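Local structure of superoxide dismutase (4JZG) at residues A[164-169]-A[182-187]; A[82-87]-A[131-136]; A[59-64]-A[154-159]. The protein probably protects the cell by converting superoxide radicals to hydrogen peroxide and oxygen at a redox-active metal site, in the manner of iron/manganese superoxide dismutases. All blocks are in the same frame, centred on the assembly; numbering follows the deposited sequence.

Contacts 1 and 2 share the manganese ion: Asp167 of contact 1 and His85 of contact 2 both bind it, with Asp167 OD2 3.4 Å from His85 NE2, and His30 and His171 complete the set of protein ligands. Strands 161-167 and 132-138 are also sheet neighbours, joined where Leu166 N lies 2.8 Å from Ala134 O. The centres of these two contacts are about 11 Å apart. Contact 3 lies about 13 Å from contact 2, centre to centre, and touches it through Tyr83 and Trp135, as where Trp135 CE2 meets Pro155 CD at 3.6 Å. Contacts 2 and 3 each join the alpha-hairpin domain to the C-terminal domain, whereas contact 1 lies within the latter.

Contact 1 (A[164-169]-A[182-187]); sequences IGLDVW and NEYIDN. With MN (manganese (II) ion), chain B.
Tyr184 reaches from helix 182-187 to the end of strand 165-167 and donates a hydrogen bond to the backbone carbonyl of Asp167, with Tyr184 OH 2.9 Å from Asp167 O. The donor lies in the carbonyl plane at a C=O...O angle of 153°, and the carbonyl oxygen in turn sits at the edge of the phenol ring, in its plane. The ring is carried toward the strand by a chi1 of 168°, which sets CG opposite the backbone N.

Apolar packing flanks this bond. The two methyls of Leu166 divide the work: CD1 approaches the ring obliquely, 3.7 Å from Tyr184 CZ, while CD2 packs 3.9 Å from Ile185 CG1 and also reaches Ile185 CG2. Leu166 and Tyr184 lie alongside each other pointing opposite ways, and Ile185 lies crosswise to the leucine. Val168 CG1 touches the ring edge more loosely at CE2.

Metal binding occupies the other end of Asp167. Its OD2 lies 2.0 Å from manganese, while OD1 accepts from Trp169 N at 3.0 Å in an Asx turn, the N-H coming from above the carboxylate plane. Water 1, itself a metal ligand, adds a weak bond to OD1. Tyr184 is thus a second-shell residue, holding the backbone of a metal ligand.

Strand 165-167 and helix 182-187 run roughly antiparallel, the axes of these short segments at 145° and 10.3 Å apart at closest approach. Phe88 of helix 72-90 packs on Leu166, Asp167 and Tyr184, helix 114-127 lies against Ile185, and strand 132-138 pairs with the metal-bearing strand.

Contact 2 (A[82-87]-A[131-136]); sequences AYNHKF and SGWAWL. With MN (manganese (II) ion), chain B.
Asn84 ND2 and Trp133 NE1, from the two sides of the contact, both donate to the side-chain oxygen OE1 of Gln152. That shared acceptor helps fix both side chains, although their direct meeting is largely apolar: Asn84 CB lies over one face of the Trp133 indole, 3.4 Å from CZ2. Measured to the centroid of the six-membered ring, the same CB is 3.8 Å away and 28° off the ring normal, the evidence for a CH-pi contact.

The amide then bridges two indoles. Its CG meets the edge of Trp135 in plane, while OD1 approaches Trp135 CH2 obliquely at 3.6 Å, and the amide is steeply inclined to that ring. Trp135 NE1 is itself bonded to Thr149.

Two aromatic pairs flank the asparagine, both edge-to-face. Trp133 turns its edge to the face of His85, with Trp133 CZ2 3.9 Å from His85 CE1. The centroids of the imidazole and the six-membered ring are 5.4 Å apart, and the planes stand at 84°. Trp135 likewise turns its edge to the face of Phe87, the ring centroids 5.8 Å apart; Trp135 CZ3 comes to 4.1 Å from Phe87 CD2. His85 sets off from the helix away from the strand; with CG anti to the carbonyl carbon (chi1 -74°), the imidazole nevertheless swings back to meet Trp133.

His85 NE2 binds manganese at 2.1 Å, while ND1 is hydrogen-bonded to Gly81 O, so both ring nitrogens help set its rotation. His30, Asp167 and His171 complete the protein ligands. A histidine from the alpha-hairpin domain, backed by a tryptophan of the C-terminal sheet, is characteristic of the iron/manganese superoxide dismutase active site, built where these two domains meet.

Contact 3 (A[59-64]-A[154-159]); sequences ELLQNL and SPVSKN
An ST turn at Ser154 leads into the 3-10 segment 155-157, and this turn and 3-10 segment of the C-terminal domain pack against helix 57-62 and the residues after it in the alpha-hairpin domain. The turn is identified by Ser154 OG, which accepts from Val156 N at 3.0 Å.

Ser157 makes the direct polar link between the segments: its OG donates to Leu61 O at 2.7 Å. The C=O...O angle is 129° and the donor is tilted 34° from the carbonyl plane. Holding OG anti to the carbonyl carbon (chi1 -55°) directs the hydroxyl at the carbonyl of Leu61, and the two chain segments come close here, with CA atoms of Gln62 and Ser157 4.8 Å apart.

Beside that bond, Val156 CG1 supplies the apolar contact. It meets Leu61 CB at 4.0 Å and Gln62 CG at a similar distance, with the Val156 and Gln62 side chains inclined to each other. Leu64 CD1 comes alongside the serine hydroxyl. Tyr83 of helix 72-90 packs on both Leu61 and Val156, and Asn84 touches Ser154, placing the interface over that helix and about 13 Å from the bound manganese, measured from the Ser154 side chain.

Water extends the seam at its more exposed border. One molecule donates to Gln62 O and, weakly, to Ser157 O. The other is gripped by three groups: it accepts from Gln62 NE2 at 2.7 Å and from Asn159 ND2 at a longer 3.3 Å, and donates a hydrogen bond to Val156 O, 2.7 Å from the water oxygen.

Contact 1 (A[164-169]-A[182-187])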
loop_
_atom_site.group_PDB
_atom_site.type_symbol
_atom_site.label_atom_id
_atom_site.label_comp_id
_atom_site.label_asym_id
_atom_site.label_seq_id
_atom_site.Cartn_x
_atom_site.Cartn_y
_atom_site.Cartn_z
ATOM N N ILE A 164 9.276 12.570 -14.387
ATOM C CA ILE A 164 9.112 12.741 -12.936
ATOM C C ILE A 164 8.210 11.619 -12.386
ATOM O O ILE A 164 7.499 10.952 -13.143
ATOM C CB ILE A 164 8.494 14.117 -12.552
ATOM C CG1 ILE A 164 6.991 14.138 -12.832
ATOM C CG2 ILE A 164 9.205 15.262 -13.267
ATOM C CD1 ILE A 164 6.296 15.437 -12.371
ATOM N N GLY A 165 8.239 11.405 -11.075
ATOM C CA GLY A 165 7.400 10.398 -10.450
ATOM C C GLY A 165 7.170 10.726 -8.987
ATOM O O GLY A 165 8.060 11.257 -8.327
ATOM N N LEU A 166 5.986 10.405 -8.475
ATOM C CA LEU A 166 5.645 10.687 -7.084
ATOM C C LEU A 166 5.295 9.396 -6.336
ATOM O O LEU A 166 4.404 8.659 -6.752
ATOM C CB LEU A 166 4.454 11.645 -7.035
ATOM C CG LEU A 166 3.895 11.999 -5.656
ATOM C CD1 LEU A 166 4.976 12.629 -4.776
ATOM C CD2 LEU A 166 2.703 12.932 -5.792
ATOM N N ASP A 167 6.012 9.128 -5.247
ATOM C CA ASP A 167 5.722 8.031 -4.328
ATOM C C ASP A 167 4.416 8.333 -3.572
ATOM O O ASP A 167 4.341 9.325 -2.851
ATOM C CB ASP A 167 6.897 7.895 -3.340
ATOM C CG ASP A 167 6.864 6.608 -2.540
ATOM O OD1 ASP A 167 5.864 5.877 -2.637
ATOM O OD2 ASP A 167 7.842 6.311 -1.802
ATOM N N VAL A 168 3.374 7.520 -3.762
ATOM C CA VAL A 168 2.172 7.643 -2.927
ATOM C C VAL A 168 1.947 6.439 -1.995
ATOM O O VAL A 168 0.840 6.220 -1.515
ATOM C CB VAL A 168 0.875 7.977 -3.727
ATOM C CG1 VAL A 168 0.967 9.368 -4.365
ATOM C CG2 VAL A 168 0.601 6.937 -4.778
ATOM N N TRP A 169 2.990 5.661 -1.732
ATOM C CA TRP A 169 2.929 4.771 -0.582
ATOM C C TRP A 169 2.660 5.654 0.640
ATOM O O TRP A 169 3.150 6.785 0.722
ATOM C CB TRP A 169 4.242 4.031 -0.375
ATOM C CG TRP A 169 4.499 2.879 -1.309
ATOM C CD1 TRP A 169 4.540 2.916 -2.680
ATOM C CD2 TRP A 169 4.818 1.528 -0.934
ATOM N NE1 TRP A 169 4.850 1.666 -3.175
ATOM C CE2 TRP A 169 5.026 0.800 -2.126
ATOM C CE3 TRP A 169 4.945 0.865 0.294
ATOM C CZ2 TRP A 169 5.346 -0.554 -2.126
ATOM C CZ3 TRP A 169 5.262 -0.481 0.294
ATOM C CH2 TRP A 169 5.465 -1.176 -0.914
ATOM N N ASN A 182 -4.091 14.341 -0.841
ATOM C CA ASN A 182 -4.250 15.497 -1.721
ATOM C C ASN A 182 -3.349 16.685 -1.350
ATOM O O ASN A 182 -2.819 17.366 -2.235
ATOM C CB ASN A 182 -5.716 15.944 -1.772
ATOM C CG ASN A 182 -6.223 16.465 -0.421
ATOM O OD1 ASN A 182 -6.001 15.856 0.634
ATOM N ND2 ASN A 182 -6.901 17.605 -0.455
ATOM N N GLU A 183 -3.179 16.933 -0.053
ATOM C CA GLU A 183 -2.324 18.027 0.406
ATOM C C GLU A 183 -0.877 17.687 0.136
ATOM O O GLU A 183 -0.095 18.544 -0.256
ATOM C CB GLU A 183 -2.503 18.297 1.906
ATOM C CG GLU A 183 -3.873 18.799 2.267
ATOM C CD GLU A 183 -4.063 19.012 3.763
ATOM O OE1 GLU A 183 -3.100 18.809 4.547
ATOM O OE2 GLU A 183 -5.193 19.388 4.147
ATOM N N TYR A 184 -0.524 16.428 0.365
ATOM C CA TYR A 184 0.821 15.941 0.045
ATOM C C TYR A 184 1.149 16.166 -1.427
ATOM O O TYR A 184 2.197 16.710 -1.779
ATOM C CB TYR A 184 0.924 14.450 0.384
ATOM C CG TYR A 184 2.152 13.730 -0.147
ATOM C CD1 TYR A 184 3.440 14.122 0.221
ATOM C CD2 TYR A 184 2.020 12.623 -0.988
ATOM C CE1 TYR A 184 4.566 13.435 -0.252
ATOM C CE2 TYR A 184 3.133 11.932 -1.453
ATOM C CZ TYR A 184 4.391 12.342 -1.092
ATOM O OH TYR A 184 5.478 11.648 -1.556
ATOM N N ILE A 185 0.230 15.743 -2.285
ATOM C CA ILE A 185 0.444 15.806 -3.719
ATOM C C ILE A 185 0.586 17.264 -4.148
ATOM O O ILE A 185 1.485 17.623 -4.921
ATOM C CB ILE A 185 -0.720 15.131 -4.476
ATOM C CG1 ILE A 185 -0.767 13.628 -4.149
ATOM C CG2 ILE A 185 -0.601 15.377 -5.978
ATOM C CD1 ILE A 185 -2.093 12.935 -4.552
ATOM N N ASP A 186 -0.291 18.110 -3.622
ATOM C CA ASP A 186 -0.269 19.512 -3.992
ATOM C C ASP A 186 1.029 20.195 -3.561
ATOM O O ASP A 186 1.618 20.950 -4.329
ATOM C CB ASP A 186 -1.464 20.254 -3.405
ATOM C CG ASP A 186 -1.539 21.684 -3.901
ATOM O OD1 ASP A 186 -1.709 21.877 -5.133
ATOM O OD2 ASP A 186 -1.395 22.613 -3.073
ATOM N N ASN A 187 1.469 19.928 -2.336
ATOM C CA ASN A 187 2.703 20.516 -1.820
ATOM C C ASN A 187 3.962 20.067 -2.545
ATOM O O ASN A 187 4.956 20.791 -2.588
ATOM C CB ASN A 187 2.860 20.195 -0.333
ATOM C CG ASN A 187 2.212 21.242 0.554
ATOM O OD1 ASN A 187 1.383 22.024 0.100
ATOM N ND2 ASN A 187 2.591 21.264 1.824
HETATM MN MN MN B . 8.764 4.967 -0.701
HETATM O O HOH W 1 7.436 3.570 -2.053
#

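Contact 2 (A[82-87]-A[131-136])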
loop_
_atom_site.group_PDB
_atom_site.type_symbol
_atom_site.label_atom_id
_atom_site.label_comp_id
_atom_site.label_asym_id
_atom_site.label_seq_id
_atom_site.Cartn_x
_atom_site.Cartn_y
_atom_site.Cartn_z
ATOM N N ALA A 82 14.521 -0.118 -5.204
ATOM C CA ALA A 82 15.832 0.529 -5.237
ATOM C C ALA A 82 15.895 1.568 -6.349
ATOM O O ALA A 82 16.397 2.680 -6.150
ATOM C CB ALA A 82 16.950 -0.498 -5.390
ATOM N N TYR A 83 15.373 1.207 -7.517
ATOM C CA TYR A 83 15.349 2.124 -8.652
ATOM C C TYR A 83 14.414 3.306 -8.409
ATOM O O TYR A 83 14.794 4.458 -8.616
ATOM C CB TYR A 83 14.940 1.405 -9.947
ATOM C CG TYR A 83 14.952 2.339 -11.128
ATOM C CD1 TYR A 83 16.119 2.547 -11.852
ATOM C CD2 TYR A 83 13.811 3.046 -11.501
ATOM C CE1 TYR A 83 16.152 3.420 -12.928
ATOM C CE2 TYR A 83 13.833 3.927 -12.575
ATOM C CZ TYR A 83 15.011 4.108 -13.284
ATOM O OH TYR A 83 15.061 4.979 -14.356
ATOM N N ASN A 84 13.186 3.018 -7.984
ATOM C CA ASN A 84 12.182 4.066 -7.784
ATOM C C ASN A 84 12.596 5.126 -6.760
ATOM O O ASN A 84 12.381 6.317 -6.959
ATOM C CB ASN A 84 10.827 3.451 -7.403
ATOM C CG ASN A 84 10.244 2.607 -8.522
ATOM O OD1 ASN A 84 10.672 2.717 -9.671
ATOM N ND2 ASN A 84 9.267 1.767 -8.198
ATOM N N HIS A 85 13.199 4.686 -5.664
ATOM C CA HIS A 85 13.591 5.614 -4.617
ATOM C C HIS A 85 14.829 6.433 -5.000
ATOM O O HIS A 85 14.875 7.640 -4.744
ATOM C CB HIS A 85 13.767 4.883 -3.277
ATOM C CG HIS A 85 12.468 4.502 -2.639
ATOM N ND1 HIS A 85 11.810 3.325 -2.931
ATOM C CD2 HIS A 85 11.678 5.164 -1.758
ATOM C CE1 HIS A 85 10.682 3.271 -2.243
ATOM N NE2 HIS A 85 10.585 4.368 -1.511
ATOM N N LYS A 86 15.827 5.804 -5.613
ATOM C CA LYS A 86 16.946 6.592 -6.114
ATOM C C LYS A 86 16.400 7.694 -7.025
ATOM O O LYS A 86 16.797 8.864 -6.922
ATOM C CB LYS A 86 17.972 5.749 -6.878
ATOM C CG LYS A 86 19.103 6.602 -7.469
ATOM C CD LYS A 86 19.874 5.878 -8.572
ATOM C CE LYS A 86 20.541 4.617 -8.038
ATOM N NZ LYS A 86 21.145 3.760 -9.110
ATOM N N PHE A 87 15.475 7.311 -7.903
ATOM C CA PHE A 87 14.882 8.245 -8.847
ATOM C C PHE A 87 14.117 9.349 -8.130
ATOM O O PHE A 87 14.203 10.520 -8.496
ATOM C CB PHE A 87 13.926 7.503 -9.779
ATOM C CG PHE A 87 13.269 8.386 -10.801
ATOM C CD1 PHE A 87 13.765 8.456 -12.103
ATOM C CD2 PHE A 87 12.167 9.162 -10.461
ATOM C CE1 PHE A 87 13.164 9.274 -13.044
ATOM C CE2 PHE A 87 11.557 9.984 -11.397
ATOM C CZ PHE A 87 12.055 10.041 -12.690
ATOM N N SER A 131 -0.815 0.886 -2.455
ATOM C CA SER A 131 0.518 1.463 -2.598
ATOM C C SER A 131 0.889 1.605 -4.069
ATOM O O SER A 131 0.543 0.744 -4.885
ATOM C CB SER A 131 1.550 0.581 -1.913
ATOM O OG SER A 131 1.155 0.293 -0.585
ATOM N N GLY A 132 1.612 2.668 -4.412
ATOM C CA GLY A 132 2.001 2.851 -5.794
ATOM C C GLY A 132 2.658 4.177 -6.121
ATOM O O GLY A 132 3.085 4.905 -5.229
ATOM N N TRP A 133 2.726 4.491 -7.410
ATOM C CA TRP A 133 3.473 5.641 -7.902
ATOM C C TRP A 133 2.683 6.277 -9.030
ATOM O O TRP A 133 1.997 5.576 -9.785
ATOM C CB TRP A 133 4.832 5.196 -8.454
ATOM C CG TRP A 133 5.805 4.679 -7.413
ATOM C CD1 TRP A 133 5.800 3.446 -6.826
ATOM C CD2 TRP A 133 6.933 5.381 -6.857
ATOM N NE1 TRP A 133 6.851 3.333 -5.939
ATOM C CE2 TRP A 133 7.553 4.512 -5.929
ATOM C CE3 TRP A 133 7.472 6.659 -7.047
ATOM C CZ2 TRP A 133 8.683 4.881 -5.190
ATOM C CZ3 TRP A 133 8.606 7.023 -6.312
ATOM C CH2 TRP A 133 9.196 6.132 -5.401
ATOM N N ALA A 134 2.768 7.600 -9.141
ATOM C CA ALA A 134 2.301 8.298 -10.342
ATOM C C ALA A 134 3.514 8.781 -11.132
ATOM O O ALA A 134 4.506 9.237 -10.545
ATOM C CB ALA A 134 1.422 9.462 -9.978
ATOM N N TRP A 135 3.439 8.683 -12.455
ATOM C CA TRP A 135 4.591 8.982 -13.305
ATOM C C TRP A 135 4.259 9.866 -14.491
ATOM O O TRP A 135 3.228 9.686 -15.137
ATOM C CB TRP A 135 5.167 7.697 -13.898
ATOM C CG TRP A 135 5.511 6.640 -12.924
ATOM C CD1 TRP A 135 4.727 5.587 -12.553
ATOM C CD2 TRP A 135 6.746 6.499 -12.207
ATOM N NE1 TRP A 135 5.400 4.795 -11.654
ATOM C CE2 TRP A 135 6.640 5.335 -11.419
ATOM C CE3 TRP A 135 7.931 7.244 -12.156
ATOM C CZ2 TRP A 135 7.669 4.900 -10.573
ATOM C CZ3 TRP A 135 8.963 6.808 -11.320
ATOM C CH2 TRP A 135 8.824 5.647 -10.541
ATOM N N LEU A 136 5.160 10.793 -14.802
ATOM C CA LEU A 136 5.178 11.394 -16.133
ATOM C C LEU A 136 6.195 10.592 -16.932
ATOM O O LEU A 136 7.366 10.508 -16.541
ATOM C CB LEU A 136 5.596 12.854 -16.067
ATOM C CG LEU A 136 5.775 13.584 -17.398
ATOM C CD1 LEU A 136 4.439 13.740 -18.102
ATOM C CD2 LEU A 136 6.436 14.940 -17.174
HETATM MN MN MN B . 8.764 4.967 -0.701
HETATM O O HOH W 1 7.436 3.570 -2.053
#

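Contact 3 (A[59-64]-A[154-159])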
loop_
_atom_site.group_PDB
_atom_site.type_symbol
_atom_site.label_atom_id
_atom_site.label_comp_id
_atom_site.label_asym_id
_atom_site.label_seq_id
_atom_site.Cartn_x
_atom_site.Cartn_y
_atom_site.Cartn_z
ATOM N N GLU A 59 18.503 -2.882 -16.326
ATOM C CA GLU A 59 18.551 -4.174 -16.994
ATOM C C GLU A 59 17.757 -5.221 -16.222
ATOM O O GLU A 59 17.026 -6.008 -16.820
ATOM C CB GLU A 59 19.998 -4.631 -17.209
ATOM C CG GLU A 59 20.664 -3.916 -18.370
ATOM C CD GLU A 59 22.159 -4.212 -18.498
ATOM O OE1 GLU A 59 22.875 -4.306 -17.467
ATOM O OE2 GLU A 59 22.623 -4.336 -19.650
ATOM N N LEU A 60 17.900 -5.244 -14.900
ATOM C CA LEU A 60 17.106 -6.167 -14.096
ATOM C C LEU A 60 15.613 -5.947 -14.360
ATOM O O LEU A 60 14.870 -6.895 -14.614
ATOM C CB LEU A 60 17.411 -5.990 -12.614
ATOM C CG LEU A 60 18.796 -6.417 -12.141
ATOM C CD1 LEU A 60 18.999 -5.961 -10.704
ATOM C CD2 LEU A 60 18.945 -7.930 -12.253
ATOM N N LEU A 61 15.191 -4.685 -14.324
ATOM C CA LEU A 61 13.786 -4.329 -14.500
ATOM C C LEU A 61 13.255 -4.560 -15.914
ATOM O O LEU A 61 12.043 -4.730 -16.108
ATOM C CB LEU A 61 13.560 -2.862 -14.100
ATOM C CG LEU A 61 13.794 -2.497 -12.632
ATOM C CD1 LEU A 61 13.613 -1.010 -12.429
ATOM C CD2 LEU A 61 12.842 -3.275 -11.727
ATOM N N GLN A 62 14.145 -4.549 -16.906
ATOM C CA GLN A 62 13.725 -4.761 -18.290
ATOM C C GLN A 62 13.675 -6.246 -18.633
ATOM O O GLN A 62 13.221 -6.640 -19.718
ATOM C CB GLN A 62 14.681 -4.056 -19.252
ATOM C CG GLN A 62 14.472 -2.557 -19.364
ATOM C CD GLN A 62 15.676 -1.853 -19.975
ATOM O OE1 GLN A 62 16.793 -2.383 -19.989
ATOM N NE2 GLN A 62 15.454 -0.649 -20.476
ATOM N N ASN A 63 14.142 -7.071 -17.707
ATOM C CA ASN A 63 14.244 -8.494 -17.971
ATOM C C ASN A 63 13.651 -9.373 -16.873
ATOM O O ASN A 63 14.115 -10.487 -16.650
ATOM C CB ASN A 63 15.710 -8.853 -18.233
ATOM C CG ASN A 63 16.206 -8.281 -19.556
ATOM O OD1 ASN A 63 15.952 -8.854 -20.620
ATOM N ND2 ASN A 63 16.873 -7.124 -19.501
ATOM N N LEU A 64 12.617 -8.873 -16.199
ATOM C CA LEU A 64 12.036 -9.594 -15.067
ATOM C C LEU A 64 11.475 -10.938 -15.501
ATOM O O LEU A 64 11.531 -11.908 -14.753
ATOM C CB LEU A 64 10.933 -8.769 -14.397
ATOM C CG LEU A 64 11.387 -7.441 -13.783
ATOM C CD1 LEU A 64 10.188 -6.595 -13.395
ATOM C CD2 LEU A 64 12.327 -7.661 -12.602
ATOM N N SER A 154 7.607 -0.533 -12.118
ATOM C CA SER A 154 8.201 0.621 -12.788
ATOM C C SER A 154 7.839 0.699 -14.270
ATOM O O SER A 154 7.732 -0.330 -14.942
ATOM C CB SER A 154 9.722 0.567 -12.646
ATOM O OG SER A 154 10.321 1.485 -13.538
ATOM N N PRO A 155 7.649 1.926 -14.788
ATOM C CA PRO A 155 7.369 2.143 -16.215
ATOM C C PRO A 155 8.504 1.566 -17.066
ATOM O O PRO A 155 8.303 1.171 -18.212
ATOM C CB PRO A 155 7.363 3.672 -16.348
ATOM C CG PRO A 155 7.147 4.193 -14.982
ATOM C CD PRO A 155 7.739 3.188 -14.036
ATOM N N VAL A 156 9.693 1.525 -16.484
ATOM C CA VAL A 156 10.868 1.015 -17.161
ATOM C C VAL A 156 10.635 -0.395 -17.703
ATOM O O VAL A 156 11.120 -0.739 -18.777
ATOM C CB VAL A 156 12.079 1.042 -16.212
ATOM C CG1 VAL A 156 13.168 0.114 -16.690
ATOM C CG2 VAL A 156 12.595 2.454 -16.091
ATOM N N SER A 157 9.874 -1.203 -16.966
ATOM C CA SER A 157 9.596 -2.578 -17.378
ATOM C C SER A 157 8.606 -2.629 -18.543
ATOM O O SER A 157 8.346 -3.689 -19.111
ATOM C CB SER A 157 9.060 -3.390 -16.201
ATOM O OG SER A 157 9.950 -3.329 -15.091
ATOM N N LYS A 158 8.041 -1.479 -18.884
ATOM C CA LYS A 158 7.150 -1.384 -20.031
ATOM C C LYS A 158 7.779 -0.516 -21.110
ATOM O O LYS A 158 7.078 0.029 -21.960
ATOM C CB LYS A 158 5.801 -0.801 -19.616
ATOM C CG LYS A 158 4.984 -1.737 -18.759
ATOM C CD LYS A 158 3.676 -1.096 -18.360
ATOM C CE LYS A 158 2.716 -2.126 -17.772
ATOM N NZ LYS A 158 1.464 -1.455 -17.297
ATOM N N ASN A 159 9.099 -0.380 -21.054
ATOM C CA ASN A 159 9.850 0.439 -22.009
ATOM C C ASN A 159 9.395 1.895 -22.103
ATOM O O ASN A 159 9.533 2.541 -23.146
ATOM C CB ASN A 159 9.874 -0.228 -23.389
ATOM C CG ASN A 159 10.432 -1.640 -23.327
ATOM O OD1 ASN A 159 9.773 -2.603 -23.738
ATOM N ND2 ASN A 159 11.637 -1.777 -22.771
HETATM O O HOH W 2 10.382 -6.093 -20.219
HETATM O O HOH W 3 12.939 0.277 -20.553
#